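Local coordinates for autophagy protein 5 (Saccharomyces cerevisiae, PDB 2DYO), which takes part in autophagic vesicle formation and cytoplasm-to-vacuole transport, and is required for mitophagy and nucleophagy, at residues 150-154 against 274-279. Residues are numbered along the deposited sequence; the frame is centred on the assembly and turned at random.
Sequences QWKQV and RSFDGF
Gln150 reaches Asp277 with its amide: NE2 donates a long, weak hydrogen bond to OD1 of Asp277 (3.3 Å). The bend at chi2 (-63°) brings the amide alongside the Phe279 ring, NE2 3.8 Å from its CD1, amide and ring planes 23° apart. OD1 also bonds the hydroxyl of Tyr281, while OD2 takes the backbone N-H of Phe279 (N to OD2, 3.0 Å) in an Asx turn, so both carboxylate oxygens are engaged.

Trp151 carries the largest share of the buried surface. Its NE1 donates to the carbonyl O of Phe276 at 2.9 Å; the oxygen lies near the indole plane, and Trp147 NE1 donates to it as well. One indole face lies against the Asp277-Gly278 backbone, and CA of Gly278 makes a CH-pi contact 3.6 Å from the centroid of the six-membered ring. At the rim, CH2 of the indole sits over the centre of the Arg274 guanidinium, the planes 79° apart; Arg274 NH1 bonds Tyr270. Exchanging Trp151 for a leucine would probably cost the Phe276 carbonyl one of its two donors and open a gap over Gly278.

Val154 extends the contact through CG2, 3.5 Å from CE1 of Phe279, and the same methyl meets the Gly278 carbonyl carbon. A CB on Gly278 would clash with this methyl, and the backbone angles there would also jam it against the carbonyl O of Asp277, which independently calls for glycine.

Residues Ser275 to Gly278 form a type I beta turn, with Gly278 N bonded to Ser275 O. This turn links helix 266-273 to strand 280-286 in the ubiquitin-like UblB domain, and helix 142-159 of the alpha-helical bundle region packs against it, forming a buried interdomain interface.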
loop_
_atom_site.group_PDB
_atom_site.type_symbol
_atom_site.label_atom_id
_atom_site.label_comp_id
_atom_site.label_asym_id
_atom_site.label_seq_id
_atom_site.Cartn_x
_atom_site.Cartn_y
_atom_site.Cartn_z
ATOM N N GLN A 150 6.250 6.452 9.811
ATOM C CA GLN A 150 6.269 5.005 9.610
ATOM C C GLN A 150 7.736 4.576 9.545
ATOM O O GLN A 150 8.146 3.614 10.193
ATOM C CB GLN A 150 5.588 4.619 8.288
ATOM C CG GLN A 150 4.061 4.623 8.286
ATOM C CD GLN A 150 3.467 3.616 9.252
ATOM O OE1 GLN A 150 3.392 3.861 10.458
ATOM N NE2 GLN A 150 3.054 2.466 8.728
ATOM N N TRP A 151 8.526 5.303 8.760
ATOM C CA TRP A 151 9.935 4.967 8.617
ATOM C C TRP A 151 10.742 5.171 9.883
ATOM O O TRP A 151 11.736 4.493 10.105
ATOM C CB TRP A 151 10.567 5.735 7.455
ATOM C CG TRP A 151 10.406 5.024 6.147
ATOM C CD1 TRP A 151 9.470 5.271 5.183
ATOM C CD2 TRP A 151 11.173 3.906 5.686
ATOM N NE1 TRP A 151 9.605 4.372 4.150
ATOM C CE2 TRP A 151 10.642 3.522 4.436
ATOM C CE3 TRP A 151 12.260 3.187 6.213
ATOM C CZ2 TRP A 151 11.161 2.447 3.698
ATOM C CZ3 TRP A 151 12.776 2.119 5.478
ATOM C CH2 TRP A 151 12.223 1.762 4.235
ATOM N N LYS A 152 10.315 6.116 10.718
ATOM C CA LYS A 152 11.018 6.355 11.974
ATOM C C LYS A 152 10.850 5.125 12.874
ATOM O O LYS A 152 11.792 4.681 13.532
ATOM C CB LYS A 152 10.470 7.607 12.657
ATOM C CG LYS A 152 11.296 8.080 13.833
ATOM C CD LYS A 152 10.688 9.341 14.476
ATOM C CE LYS A 152 11.467 9.752 15.724
ATOM N NZ LYS A 152 10.850 10.943 16.374
ATOM N N GLN A 153 9.644 4.565 12.898
ATOM C CA GLN A 153 9.388 3.372 13.703
ATOM C C GLN A 153 10.202 2.208 13.126
ATOM O O GLN A 153 10.814 1.429 13.857
ATOM C CB GLN A 153 7.905 2.990 13.660
ATOM C CG GLN A 153 6.950 4.006 14.240
ATOM C CD GLN A 153 5.498 3.644 13.961
ATOM O OE1 GLN A 153 4.991 2.622 14.439
ATOM N NE2 GLN A 153 4.820 4.481 13.173
ATOM N N VAL A 154 10.186 2.094 11.802
ATOM C CA VAL A 154 10.917 1.033 11.117
ATOM C C VAL A 154 12.405 1.092 11.455
ATOM O O VAL A 154 13.003 0.079 11.798
ATOM C CB VAL A 154 10.724 1.121 9.581
ATOM C CG1 VAL A 154 11.694 0.196 8.867
ATOM C CG2 VAL A 154 9.293 0.744 9.227
ATOM N N ARG A 274 9.288 -5.950 1.468
ATOM C CA ARG A 274 8.683 -4.935 2.335
ATOM C C ARG A 274 8.076 -3.848 1.452
ATOM O O ARG A 274 8.523 -3.638 0.324
ATOM C CB ARG A 274 9.722 -4.309 3.268
ATOM C CG ARG A 274 10.780 -3.473 2.559
ATOM C CD ARG A 274 11.711 -2.819 3.566
ATOM N NE ARG A 274 12.810 -2.114 2.909
ATOM C CZ ARG A 274 13.792 -1.491 3.553
ATOM N NH1 ARG A 274 13.818 -1.481 4.877
ATOM N NH2 ARG A 274 14.754 -0.885 2.868
ATOM N N SER A 275 7.056 -3.168 1.966
ATOM C CA SER A 275 6.388 -2.108 1.225
ATOM C C SER A 275 7.152 -0.783 1.325
ATOM O O SER A 275 8.138 -0.682 2.061
ATOM C CB SER A 275 4.956 -1.948 1.730
ATOM O OG SER A 275 4.228 -3.159 1.553
ATOM N N PHE A 276 6.680 0.232 0.601
ATOM C CA PHE A 276 7.348 1.533 0.558
ATOM C C PHE A 276 7.335 2.354 1.850
ATOM O O PHE A 276 7.977 3.401 1.916
ATOM C CB PHE A 276 6.786 2.373 -0.603
ATOM C CG PHE A 276 5.543 3.142 -0.256
ATOM C CD1 PHE A 276 5.600 4.518 -0.037
ATOM C CD2 PHE A 276 4.314 2.496 -0.151
ATOM C CE1 PHE A 276 4.445 5.244 0.287
ATOM C CE2 PHE A 276 3.150 3.208 0.172
ATOM C CZ PHE A 276 3.216 4.587 0.392
ATOM N N ASP A 277 6.612 1.892 2.868
ATOM C CA ASP A 277 6.588 2.606 4.142
ATOM C C ASP A 277 7.534 1.922 5.128
ATOM O O ASP A 277 7.575 2.273 6.306
ATOM C CB ASP A 277 5.173 2.661 4.727
ATOM C CG ASP A 277 4.615 1.291 5.064
ATOM O OD1 ASP A 277 3.529 1.251 5.679
ATOM O OD2 ASP A 277 5.241 0.263 4.714
ATOM N N GLY A 278 8.294 0.945 4.633
ATOM C CA GLY A 278 9.249 0.243 5.475
ATOM C C GLY A 278 8.747 -1.009 6.172
ATOM O O GLY A 278 9.543 -1.793 6.694
ATOM N N PHE A 279 7.435 -1.205 6.188
ATOM C CA PHE A 279 6.857 -2.381 6.827
ATOM C C PHE A 279 6.584 -3.508 5.841
ATOM O O PHE A 279 6.219 -3.265 4.684
ATOM C CB PHE A 279 5.532 -2.039 7.527
ATOM C CG PHE A 279 5.695 -1.455 8.901
ATOM C CD1 PHE A 279 5.813 -0.082 9.084
ATOM C CD2 PHE A 279 5.729 -2.283 10.018
ATOM C CE1 PHE A 279 5.959 0.459 10.365
ATOM C CE2 PHE A 279 5.874 -1.752 11.301
ATOM C CZ PHE A 279 5.990 -0.379 11.472
#